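PDB 1GEQ: tryptophan synthase alpha-subunit from Pyrococcus furiosus, which catalyses the aldol cleavage of indoleglycerol phosphate to indole and glyceraldehyde 3-phosphate, the alpha-subunit's share of the last step of tryptophan biosynthesis. Local coordinates for residues A[201-204]-A[205-209]; A[239-242]-A[243-247]; A[180-183]-A[184-187]. All coordinates share one frame; numbering follows the deposited sequence.

Interaction 1. Residues A[201-204]-A[205-209]; sequences SKRE and HVVSL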
loop_
_atom_site.group_PDB
_atom_site.type_symbol
_atom_site.label_atom_id
_atom_site.label_comp_id
_atom_site.label_asym_id
_atom_site.label_seq_id
_atom_site.Cartn_x
_atom_site.Cartn_y
_atom_site.Cartn_z
ATOM N N SER A 201 12.914 -0.359 -8.552
ATOM C CA SER A 201 14.095 0.316 -7.998
ATOM C C SER A 201 14.739 1.269 -9.004
ATOM O O SER A 201 15.609 2.061 -8.646
ATOM C CB SER A 201 15.135 -0.715 -7.530
ATOM O OG SER A 201 15.656 -1.454 -8.620
ATOM N N LYS A 202 14.308 1.203 -10.262
ATOM C CA LYS A 202 14.872 2.072 -11.293
ATOM C C LYS A 202 13.857 2.585 -12.319
ATOM O O LYS A 202 12.799 1.987 -12.533
ATOM C CB LYS A 202 16.028 1.357 -11.995
ATOM C CG LYS A 202 15.692 -0.030 -12.491
ATOM C CD LYS A 202 16.902 -0.945 -12.392
ATOM C CE LYS A 202 18.081 -0.398 -13.171
ATOM N NZ LYS A 202 19.329 -1.129 -12.821
ATOM N N ARG A 203 14.193 3.715 -12.937
ATOM C CA ARG A 203 13.333 4.368 -13.923
ATOM C C ARG A 203 12.767 3.432 -14.990
ATOM O O ARG A 203 11.580 3.494 -15.302
ATOM C CB ARG A 203 14.097 5.523 -14.590
ATOM C CG ARG A 203 13.323 6.246 -15.685
ATOM C CD ARG A 203 11.992 6.814 -15.207
ATOM N NE ARG A 203 11.257 7.420 -16.317
ATOM C CZ ARG A 203 9.968 7.742 -16.287
ATOM N NH1 ARG A 203 9.249 7.526 -15.196
ATOM N NH2 ARG A 203 9.393 8.265 -17.366
ATOM N N GLU A 204 13.605 2.570 -15.552
ATOM C CA GLU A 204 13.138 1.651 -16.583
ATOM C C GLU A 204 12.047 0.699 -16.098
ATOM O O GLU A 204 11.253 0.214 -16.903
ATOM C CB GLU A 204 14.307 0.856 -17.158
ATOM C CG GLU A 204 15.308 0.386 -16.136
ATOM C CD GLU A 204 16.431 -0.403 -16.770
ATOM O OE1 GLU A 204 16.199 -1.575 -17.135
ATOM O OE2 GLU A 204 17.542 0.152 -16.919
ATOM N N HIS A 205 12.013 0.424 -14.793
ATOM C CA HIS A 205 10.991 -0.456 -14.227
ATOM C C HIS A 205 9.633 0.226 -14.365
ATOM O O HIS A 205 8.654 -0.381 -14.800
ATOM C CB HIS A 205 11.256 -0.715 -12.741
ATOM C CG HIS A 205 12.447 -1.576 -12.467
ATOM N ND1 HIS A 205 13.018 -1.680 -11.214
ATOM C CD2 HIS A 205 13.172 -2.379 -13.278
ATOM C CE1 HIS A 205 14.039 -2.508 -11.264
ATOM N NE2 HIS A 205 14.162 -2.949 -12.506
ATOM N N VAL A 206 9.580 1.491 -13.957
ATOM C CA VAL A 206 8.349 2.261 -14.024
ATOM C C VAL A 206 7.878 2.381 -15.473
ATOM O O VAL A 206 6.719 2.115 -15.779
ATOM C CB VAL A 206 8.550 3.663 -13.406
ATOM C CG1 VAL A 206 7.299 4.510 -13.589
ATOM C CG2 VAL A 206 8.874 3.530 -11.923
ATOM N N VAL A 207 8.788 2.752 -16.370
ATOM C CA VAL A 207 8.438 2.902 -17.781
ATOM C C VAL A 207 7.877 1.599 -18.355
ATOM O O VAL A 207 6.837 1.591 -19.017
ATOM C CB VAL A 207 9.670 3.338 -18.609
ATOM C CG1 VAL A 207 9.316 3.407 -20.087
ATOM C CG2 VAL A 207 10.170 4.692 -18.112
ATOM N N SER A 208 8.572 0.499 -18.099
ATOM C CA SER A 208 8.147 -0.809 -18.582
ATOM C C SER A 208 6.776 -1.228 -18.046
ATOM O O SER A 208 5.913 -1.678 -18.806
ATOM C CB SER A 208 9.177 -1.867 -18.189
ATOM O OG SER A 208 8.678 -3.165 -18.454
ATOM N N LEU A 209 6.577 -1.079 -16.738
ATOM C CA LEU A 209 5.313 -1.472 -16.130
ATOM C C LEU A 209 4.128 -0.643 -16.626
ATOM O O LEU A 209 3.056 -1.181 -16.874
ATOM C CB LEU A 209 5.429 -1.413 -14.606
ATOM C CG LEU A 209 6.411 -2.476 -14.072
ATOM C CD1 LEU A 209 6.697 -2.236 -12.596
ATOM C CD2 LEU A 209 5.828 -3.860 -14.295
#
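His205 folds back over the residues that lead into its own helix and is gripped there by both backbone and side-chain contacts. The polar part begins at the imidazole: Ser201 N donates to His205 ND1 at 3.0 Å, in the plane of the ring and nearly straight at 165°. ND1 is the acceptor, and this in-plane bond restrains the rotation of the ring. NE2, at the far side, is buried and has no polar partner. Three further backbone bonds tie the entrance to the first turn: His205 N to Lys202 O at 2.9 Å, Lys202 being the N-cap residue, Val207 N to Arg203 O at 3.1 Å and Ser208 N to Glu204 O at 2.9 Å.

The apolar part uses flat faces. Lys202 CG lies over the imidazole face, placed there by a chi1 of 51°, while the ammonium end leads away; the approach is closer than a CH-pi contact allows, so its detail is doubtful. One residue on, the Arg203 guanidinium receives Val207 CG2 over one face, offset toward the rim, with NE 3.4 Å from that methyl, and its NH1 is bonded to Leu245 O of the C-terminal helix. Together these contacts form the N-terminal start of helix 203-211, the helix of a beta-alpha-beta unit between strands 194-197 and 216-219 of the TIM barrel.

Interaction 2. Residues A[239-242]-A[243-247]; sequences KKKV and EELLG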
loop_
_atom_site.group_PDB
_atom_site.type_symbol
_atom_site.label_atom_id
_atom_site.label_comp_id
_atom_site.label_asym_id
_atom_site.label_seq_id
_atom_site.Cartn_x
_atom_site.Cartn_y
_atom_site.Cartn_z
ATOM N N LYS A 239 12.639 12.238 -1.793
ATOM C CA LYS A 239 12.191 13.058 -2.913
ATOM C C LYS A 239 13.085 12.812 -4.123
ATOM O O LYS A 239 12.601 12.672 -5.247
ATOM C CB LYS A 239 12.220 14.544 -2.527
ATOM C CG LYS A 239 11.456 14.866 -1.247
ATOM C CD LYS A 239 11.530 16.350 -0.874
ATOM C CE LYS A 239 10.720 17.217 -1.834
ATOM N NZ LYS A 239 11.587 18.159 -2.605
ATOM N N LYS A 240 14.391 12.743 -3.894
ATOM C CA LYS A 240 15.335 12.516 -4.979
ATOM C C LYS A 240 15.125 11.157 -5.637
ATOM O O LYS A 240 15.265 11.021 -6.849
ATOM C CB LYS A 240 16.771 12.645 -4.466
ATOM C CG LYS A 240 17.201 14.091 -4.285
ATOM C CD LYS A 240 17.444 14.749 -5.631
ATOM C CE LYS A 240 18.818 14.370 -6.170
ATOM N NZ LYS A 240 18.877 14.405 -7.662
ATOM N N LYS A 241 14.776 10.153 -4.841
ATOM C CA LYS A 241 14.549 8.822 -5.390
ATOM C C LYS A 241 13.256 8.785 -6.216
ATOM O O LYS A 241 13.223 8.194 -7.296
ATOM C CB LYS A 241 14.508 7.785 -4.259
ATOM C CG LYS A 241 14.099 6.392 -4.696
ATOM C CD LYS A 241 14.809 5.922 -5.964
ATOM C CE LYS A 241 16.084 5.147 -5.688
ATOM N NZ LYS A 241 16.435 4.295 -6.871
ATOM N N VAL A 242 12.193 9.404 -5.710
ATOM C CA VAL A 242 10.932 9.435 -6.446
ATOM C C VAL A 242 11.152 10.236 -7.727
ATOM O O VAL A 242 10.645 9.883 -8.790
ATOM C CB VAL A 242 9.798 10.085 -5.608
ATOM C CG1 VAL A 242 8.551 10.274 -6.461
ATOM C CG2 VAL A 242 9.479 9.208 -4.405
ATOM N N GLU A 243 11.927 11.314 -7.628
ATOM C CA GLU A 243 12.204 12.130 -8.797
ATOM C C GLU A 243 12.893 11.298 -9.866
ATOM O O GLU A 243 12.534 11.366 -11.044
ATOM C CB GLU A 243 13.068 13.331 -8.412
ATOM C CG GLU A 243 12.266 14.595 -8.209
ATOM C CD GLU A 243 13.076 15.720 -7.592
ATOM O OE1 GLU A 243 14.259 15.882 -7.958
ATOM O OE2 GLU A 243 12.517 16.447 -6.747
ATOM N N GLU A 244 13.876 10.505 -9.457
ATOM C CA GLU A 244 14.591 9.647 -10.390
ATOM C C GLU A 244 13.628 8.660 -11.057
ATOM O O GLU A 244 13.697 8.421 -12.264
ATOM C CB GLU A 244 15.684 8.870 -9.653
ATOM C CG GLU A 244 16.292 7.732 -10.464
ATOM C CD GLU A 244 17.043 6.736 -9.587
ATOM O OE1 GLU A 244 17.354 5.624 -10.069
ATOM O OE2 GLU A 244 17.322 7.073 -8.414
ATOM N N LEU A 245 12.735 8.082 -10.265
ATOM C CA LEU A 245 11.782 7.120 -10.795
ATOM C C LEU A 245 10.775 7.776 -11.731
ATOM O O LEU A 245 10.238 7.126 -12.627
ATOM C CB LEU A 245 11.060 6.416 -9.649
ATOM C CG LEU A 245 11.985 5.558 -8.780
ATOM C CD1 LEU A 245 11.194 4.950 -7.629
ATOM C CD2 LEU A 245 12.623 4.471 -9.636
ATOM N N LEU A 246 10.519 9.065 -11.520
ATOM C CA LEU A 246 9.595 9.805 -12.364
ATOM C C LEU A 246 10.331 10.333 -13.593
ATOM O O LEU A 246 9.711 10.858 -14.521
ATOM C CB LEU A 246 8.970 10.970 -11.587
ATOM C CG LEU A 246 7.915 10.600 -10.536
ATOM C CD1 LEU A 246 7.341 11.858 -9.900
ATOM C CD2 LEU A 246 6.809 9.794 -11.191
ATOM N N GLY A 247 11.654 10.187 -13.585
ATOM C CA GLY A 247 12.475 10.640 -14.689
ATOM C C GLY A 247 12.449 12.146 -14.894
ATOM O O GLY A 247 12.723 12.620 -15.996
HETATM O O HOH W 1 16.256 14.870 -9.735
#
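The last two turns of helix 235-246, the C-terminal helix on the outside of the TIM barrel, end in a Schellman motif, and side chains three and four residues apart meet along them. Glu243 N bonds to Lys239 O at 2.8 Å, and the pattern is repeated from Glu244 to Lys240, Leu245 to Lys241 and Leu246 to Val242. At Gly247 the backbone turns to positive phi (64°), and its N returns to Glu244 O at 3.0 Å.

On the buried side, Val242 and Leu246 lie side by side and point the same way, Val242 CG1 being 4.0 Å from Leu246 CD1. Both rest on Leu7 of strand 6-12 and on Tyr31, so this stripe of the helix faces the barrel wall.

The charged side chains line the rest of the surface. Lys241 leaves the backbone with CG opposite its own N (chi1 172°) and then bends twice, which brings CD within 4.0 Å of Leu245 CG and turns the ammonium back to Glu244. Lys241 NZ lies 3.3 Å from Glu244 OE2, a salt bridge whose hydrogen bond is weak, as is a second bond from the same nitrogen to Ser201 O. Glu243 divides its carboxylate: OE2 is bonded to Tyr31 OH, with Lys239 NZ near it but beyond salt-bridge range, while OE1 takes a water. This water donates to Glu243 OE1 at 2.9 Å and accepts a weak bond from Lys240 NZ at 3.4 Å.

Interaction 3. Residues A[180-183]-A[184-187]; sequences YDLL and RRAK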
loop_
_atom_site.group_PDB
_atom_site.type_symbol
_atom_site.label_atom_id
_atom_site.label_comp_id
_atom_site.label_asym_id
_atom_site.label_seq_id
_atom_site.Cartn_x
_atom_site.Cartn_y
_atom_site.Cartn_z
ATOM N N TYR A 180 5.298 -10.033 -14.798
ATOM C CA TYR A 180 4.744 -9.442 -16.006
ATOM C C TYR A 180 3.552 -10.273 -16.465
ATOM O O TYR A 180 2.568 -9.732 -16.974
ATOM C CB TYR A 180 5.796 -9.403 -17.118
ATOM C CG TYR A 180 6.746 -8.232 -17.032
ATOM C CD1 TYR A 180 8.070 -8.406 -16.631
ATOM C CD2 TYR A 180 6.324 -6.954 -17.365
ATOM C CE1 TYR A 180 8.948 -7.333 -16.561
ATOM C CE2 TYR A 180 7.198 -5.866 -17.298
ATOM C CZ TYR A 180 8.509 -6.066 -16.901
ATOM O OH TYR A 180 9.380 -5.002 -16.852
ATOM N N ASP A 181 3.649 -11.590 -16.288
ATOM C CA ASP A 181 2.569 -12.481 -16.690
ATOM C C ASP A 181 1.321 -12.186 -15.872
ATOM O O ASP A 181 0.204 -12.166 -16.402
ATOM C CB ASP A 181 2.964 -13.950 -16.493
ATOM C CG ASP A 181 1.823 -14.911 -16.803
ATOM O OD1 ASP A 181 1.160 -15.397 -15.859
ATOM O OD2 ASP A 181 1.574 -15.164 -18.001
ATOM N N LEU A 182 1.516 -11.960 -14.580
ATOM C CA LEU A 182 0.403 -11.671 -13.680
ATOM C C LEU A 182 -0.289 -10.373 -14.137
ATOM O O LEU A 182 -1.508 -10.279 -14.140
ATOM C CB LEU A 182 0.923 -11.492 -12.255
ATOM C CG LEU A 182 -0.035 -11.656 -11.063
ATOM C CD1 LEU A 182 0.427 -10.755 -9.924
ATOM C CD2 LEU A 182 -1.439 -11.335 -11.443
ATOM N N LEU A 183 0.511 -9.374 -14.496
ATOM C CA LEU A 183 -0.029 -8.091 -14.951
ATOM C C LEU A 183 -0.816 -8.257 -16.255
ATOM O O LEU A 183 -1.923 -7.745 -16.390
ATOM C CB LEU A 183 1.114 -7.087 -15.156
ATOM C CG LEU A 183 0.751 -5.727 -15.782
ATOM C CD1 LEU A 183 -0.340 -5.031 -14.963
ATOM C CD2 LEU A 183 2.009 -4.890 -15.848
ATOM N N ARG A 184 -0.239 -8.985 -17.210
ATOM C CA ARG A 184 -0.893 -9.225 -18.493
ATOM C C ARG A 184 -2.262 -9.863 -18.276
ATOM O O ARG A 184 -3.268 -9.407 -18.822
ATOM C CB ARG A 184 -0.043 -10.153 -19.367
ATOM C CG ARG A 184 -0.535 -10.242 -20.807
ATOM C CD ARG A 184 -0.018 -11.484 -21.525
ATOM N NE ARG A 184 -0.705 -12.692 -21.071
ATOM C CZ ARG A 184 -0.140 -13.660 -20.355
ATOM N NH1 ARG A 184 1.135 -13.572 -20.000
ATOM N NH2 ARG A 184 -0.854 -14.715 -19.991
ATOM N N ARG A 185 -2.285 -10.927 -17.479
ATOM C CA ARG A 185 -3.511 -11.647 -17.158
ATOM C C ARG A 185 -4.517 -10.733 -16.467
ATOM O O ARG A 185 -5.704 -10.733 -16.796
ATOM C CB ARG A 185 -3.189 -12.859 -16.255
ATOM C CG ARG A 185 -2.708 -14.088 -17.022
ATOM C CD ARG A 185 -1.877 -15.021 -16.155
ATOM N NE ARG A 185 -2.452 -15.223 -14.833
ATOM C CZ ARG A 185 -1.735 -15.344 -13.723
ATOM N NH1 ARG A 185 -0.416 -15.280 -13.768
ATOM N NH2 ARG A 185 -2.334 -15.531 -12.565
ATOM N N ALA A 186 -4.039 -9.948 -15.506
ATOM C CA ALA A 186 -4.924 -9.053 -14.774
ATOM C C ALA A 186 -5.619 -8.017 -15.672
ATOM O O ALA A 186 -6.814 -7.789 -15.535
ATOM C CB ALA A 186 -4.148 -8.349 -13.668
ATOM N N LYS A 187 -4.870 -7.405 -16.583
ATOM C CA LYS A 187 -5.434 -6.390 -17.474
ATOM C C LYS A 187 -6.484 -6.998 -18.403
ATOM O O LYS A 187 -7.344 -6.292 -18.918
ATOM C CB LYS A 187 -4.333 -5.716 -18.306
ATOM C CG LYS A 187 -3.299 -4.929 -17.487
ATOM C CD LYS A 187 -3.957 -4.052 -16.408
ATOM C CE LYS A 187 -5.090 -3.195 -16.968
ATOM N NZ LYS A 187 -4.659 -1.949 -17.640
#
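Asp181 spreads its carboxylate between two arginines of the next turn, one to each oxygen. Arg185 NH1 meets Asp181 OD1 at 2.6 Å, nearly along the C-O axis and within its own guanidinium plane. Arg184 NH1 reaches OD2 of Asp181 at the same 2.6 Å but from above the carboxylate plane, and its NH2 adds a weaker bond to that oxygen; here the two flat groups stand 60° apart. With CG anti to the backbone N (chi1 176°), the carboxylate of Asp181 comes within bonding distance of both arginines. Two positive charges so close would be expected to favour its ionised form. Arg184 is the exposed member of this network, whereas Arg185 also has a long, weak ion pair with Asp146.

The inward flank is more tightly packed and mostly apolar. Leu182, Leu183 and Ala186 rest on Leu162 of strand 159-163, and Leu183 CD1 runs alongside the aliphatic part of Lys187, 3.9 Å from its CG, while the lysine's amino end is bonded to Gly213 O. Beneath both flanks the backbone bonds are regular, as in Ala186 N to Leu182 O at 2.9 Å. Helix 177-189 is thus an amphipathic outer helix of the TIM barrel, with a salt-bridge network spanning i to i+3 and i to i+4 on its outward side.

In the fold
From the N terminus the order is interaction 3, interaction 1, interaction 2. Each joins adjoining residues, so none closes a long loop, and the three follow in series without nesting or crossing. In the barrel's outer layer, interaction 3 lies within helix 177-189, interaction 1 at the start of helix 203-211 and interaction 2 at the end of helix 235-246. Interaction 1 is the middle piece: its Ser208 OG is hydrogen-bonded to Tyr180 OH of interaction 3, and its other end meets interaction 2, the backbone of Lys202 packing against the Leu245 side chain. Interactions 2 and 3 do not touch, their nearest atoms being about 12 Å apart. Local order is thereby combined with ties between neighbouring helices of the outer layer.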